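Local coordinates for probable 2-hydroxyhepta-2,4-diene-1,7-dioate isomerase (Thermus thermophilus, PDB 2DFU) that acts as a 2-hydroxyhepta-2,4-diene-1,7-dioate isomerase, a probably metal-dependent enzyme of the fumarylacetoacetate hydrolase family, at the interface of chains A and B. Sequence-based numbering; all coordinates share one arbitrary frame. Chains: chain A/B, probable 2-hydroxyhepta-2,4-diene-1,7-dioate isomerase.

The interface of chains A and B. Residues chain A 78-79, 157-159; chain B 78-79, 157-158.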
loop_
_atom_site.group_PDB
_atom_site.type_symbol
_atom_site.label_atom_id
_atom_site.label_comp_id
_atom_site.label_asym_id
_atom_site.label_seq_id
_atom_site.Cartn_x
_atom_site.Cartn_y
_atom_site.Cartn_z
ATOM N N LEU A 78 6.962 -12.315 -1.886
ATOM C CA LEU A 78 6.065 -11.299 -1.340
ATOM C C LEU A 78 5.221 -10.552 -2.363
ATOM O O LEU A 78 5.578 -10.458 -3.537
ATOM C CB LEU A 78 6.876 -10.260 -0.566
ATOM C CG LEU A 78 7.837 -10.715 0.535
ATOM C CD1 LEU A 78 8.714 -9.538 0.939
ATOM C CD2 LEU A 78 7.069 -11.246 1.734
ATOM N N PHE A 79 4.090 -10.026 -1.903
ATOM C CA PHE A 79 3.221 -9.213 -2.741
ATOM C C PHE A 79 2.445 -8.265 -1.839
ATOM O O PHE A 79 2.287 -8.520 -0.640
ATOM C CB PHE A 79 2.277 -10.060 -3.614
ATOM C CG PHE A 79 1.312 -10.916 -2.848
ATOM C CD1 PHE A 79 1.662 -12.202 -2.453
ATOM C CD2 PHE A 79 0.029 -10.456 -2.570
ATOM C CE1 PHE A 79 0.743 -13.023 -1.794
ATOM C CE2 PHE A 79 -0.897 -11.267 -1.911
ATOM C CZ PHE A 79 -0.542 -12.551 -1.524
ATOM N N GLN A 157 1.247 -7.522 -12.888
ATOM C CA GLN A 157 1.452 -7.842 -11.480
ATOM C C GLN A 157 0.100 -8.218 -10.873
ATOM O O GLN A 157 -0.950 -7.981 -11.481
ATOM C CB GLN A 157 2.051 -6.641 -10.733
ATOM C CG GLN A 157 3.502 -6.322 -11.106
ATOM C CD GLN A 157 4.498 -7.297 -10.497
ATOM O OE1 GLN A 157 4.727 -7.291 -9.286
ATOM N NE2 GLN A 157 5.088 -8.146 -11.337
ATOM N N TRP A 158 0.126 -8.785 -9.671
ATOM C CA TRP A 158 -1.094 -9.228 -9.001
ATOM C C TRP A 158 -1.931 -8.118 -8.372
ATOM O O TRP A 158 -2.522 -8.315 -7.306
ATOM C CB TRP A 158 -0.752 -10.265 -7.924
ATOM C CG TRP A 158 0.016 -11.458 -8.430
ATOM C CD1 TRP A 158 0.277 -11.782 -9.738
ATOM C CD2 TRP A 158 0.621 -12.484 -7.636
ATOM N NE1 TRP A 158 1.009 -12.945 -9.800
ATOM C CE2 TRP A 158 1.234 -13.397 -8.527
ATOM C CE3 TRP A 158 0.709 -12.722 -6.258
ATOM C CZ2 TRP A 158 1.925 -14.531 -8.081
ATOM C CZ3 TRP A 158 1.398 -13.852 -5.816
ATOM C CH2 TRP A 158 1.996 -14.740 -6.725
ATOM N N VAL A 159 -2.016 -6.967 -9.026
ATOM C CA VAL A 159 -2.794 -5.879 -8.461
ATOM C C VAL A 159 -4.293 -6.176 -8.389
ATOM O O VAL A 159 -4.870 -6.161 -7.298
ATOM C CB VAL A 159 -2.557 -4.560 -9.208
ATOM C CG1 VAL A 159 -3.361 -3.447 -8.559
ATOM C CG2 VAL A 159 -1.077 -4.213 -9.166
ATOM N N LEU B 78 -0.150 -2.615 -14.118
ATOM C CA LEU B 78 -0.052 -1.938 -12.831
ATOM C C LEU B 78 0.786 -2.646 -11.781
ATOM O O LEU B 78 0.876 -3.868 -11.769
ATOM C CB LEU B 78 -1.452 -1.739 -12.252
ATOM C CG LEU B 78 -2.525 -1.072 -13.107
ATOM C CD1 LEU B 78 -3.862 -1.152 -12.383
ATOM C CD2 LEU B 78 -2.141 0.372 -13.376
ATOM N N PHE B 79 1.394 -1.861 -10.897
ATOM C CA PHE B 79 2.175 -2.405 -9.791
ATOM C C PHE B 79 2.051 -1.438 -8.621
ATOM O O PHE B 79 1.758 -0.260 -8.816
ATOM C CB PHE B 79 3.652 -2.649 -10.171
ATOM C CG PHE B 79 4.435 -1.404 -10.517
ATOM C CD1 PHE B 79 4.448 -0.910 -11.819
ATOM C CD2 PHE B 79 5.219 -0.770 -9.552
ATOM C CE1 PHE B 79 5.240 0.196 -12.163
ATOM C CE2 PHE B 79 6.012 0.334 -9.882
ATOM C CZ PHE B 79 6.023 0.816 -11.195
ATOM N N GLN B 157 7.073 -11.108 -6.920
ATOM C CA GLN B 157 6.468 -9.864 -7.382
ATOM C C GLN B 157 7.476 -8.734 -7.175
ATOM O O GLN B 157 8.479 -8.910 -6.479
ATOM C CB GLN B 157 5.169 -9.588 -6.615
ATOM C CG GLN B 157 4.036 -10.549 -6.966
ATOM C CD GLN B 157 3.393 -10.242 -8.307
ATOM O OE1 GLN B 157 2.615 -9.300 -8.432
ATOM N NE2 GLN B 157 3.723 -11.035 -9.322
ATOM N N TRP B 158 7.202 -7.577 -7.764
ATOM C CA TRP B 158 8.109 -6.432 -7.687
ATOM C C TRP B 158 8.155 -5.660 -6.374
ATOM O O TRP B 158 8.418 -4.455 -6.375
ATOM C CB TRP B 158 7.790 -5.451 -8.815
ATOM C CG TRP B 158 7.826 -6.063 -10.168
ATOM C CD1 TRP B 158 8.266 -7.317 -10.497
ATOM C CD2 TRP B 158 7.419 -5.447 -11.393
ATOM N NE1 TRP B 158 8.154 -7.515 -11.851
ATOM C CE2 TRP B 158 7.638 -6.384 -12.427
ATOM C CE3 TRP B 158 6.889 -4.190 -11.719
ATOM C CZ2 TRP B 158 7.347 -6.104 -13.763
ATOM C CZ3 TRP B 158 6.600 -3.913 -13.047
ATOM C CH2 TRP B 158 6.830 -4.865 -14.054
HETATM O O HOH W 1 8.086 -10.994 -4.227
HETATM O O HOH W 2 -0.802 -5.408 -13.449
#
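A:Gln157 and B:Gln157 reach past each other about the two-fold axis, their amides stacked 6° from parallel, and each grips the opposite backbone. A:Gln157 OE1 takes the amide hydrogen of B:Trp158 N at 2.9 Å, an almost straight bond whose donor lies tilted from the carbonyl plane; B:Gln157 OE1 meets A:Trp158 N at 2.8 Å. Glutamine suits the place: its flat amide accepts a hydrogen bond and also lies over a ring. Tryptophan offers the broad face this needs. The B:Gln157 amide covers one face of the A:Trp158 indole, planes 16° apart; B:Gln157 CD lies 3.6 Å from A:Trp158 CG, and the amide nitrogen NE2 sits over the pyrrole part, near NE1 and CE2. A bend at chi2 (-76°) folds the B:Gln157 chain back over that ring. Replacing A:Trp158 with an alanine would probably deprive the B:Gln157 amide of its flat support, leaving NE2 less firmly placed though OE1 could still meet the backbone N-H.

Further out, B:Gln157 CG packs on A:Phe79 CB, while the A:Phe79 ring supports A:Trp158 CE3 within its own chain. Compact, branched A:Val159 sets its methyl CG2 against the B:Leu78 backbone and B:Phe79 CA, needing no polar partner. Water 1 bridges N and O of A:Leu78 to N and O of B:Gln157, and water 2 repeats this in the twin. The glutamine–tryptophan pair occupies a loop leading into helix 159-162, facing the start of strand 78-81 across the central two-fold seam of the deposited dimer.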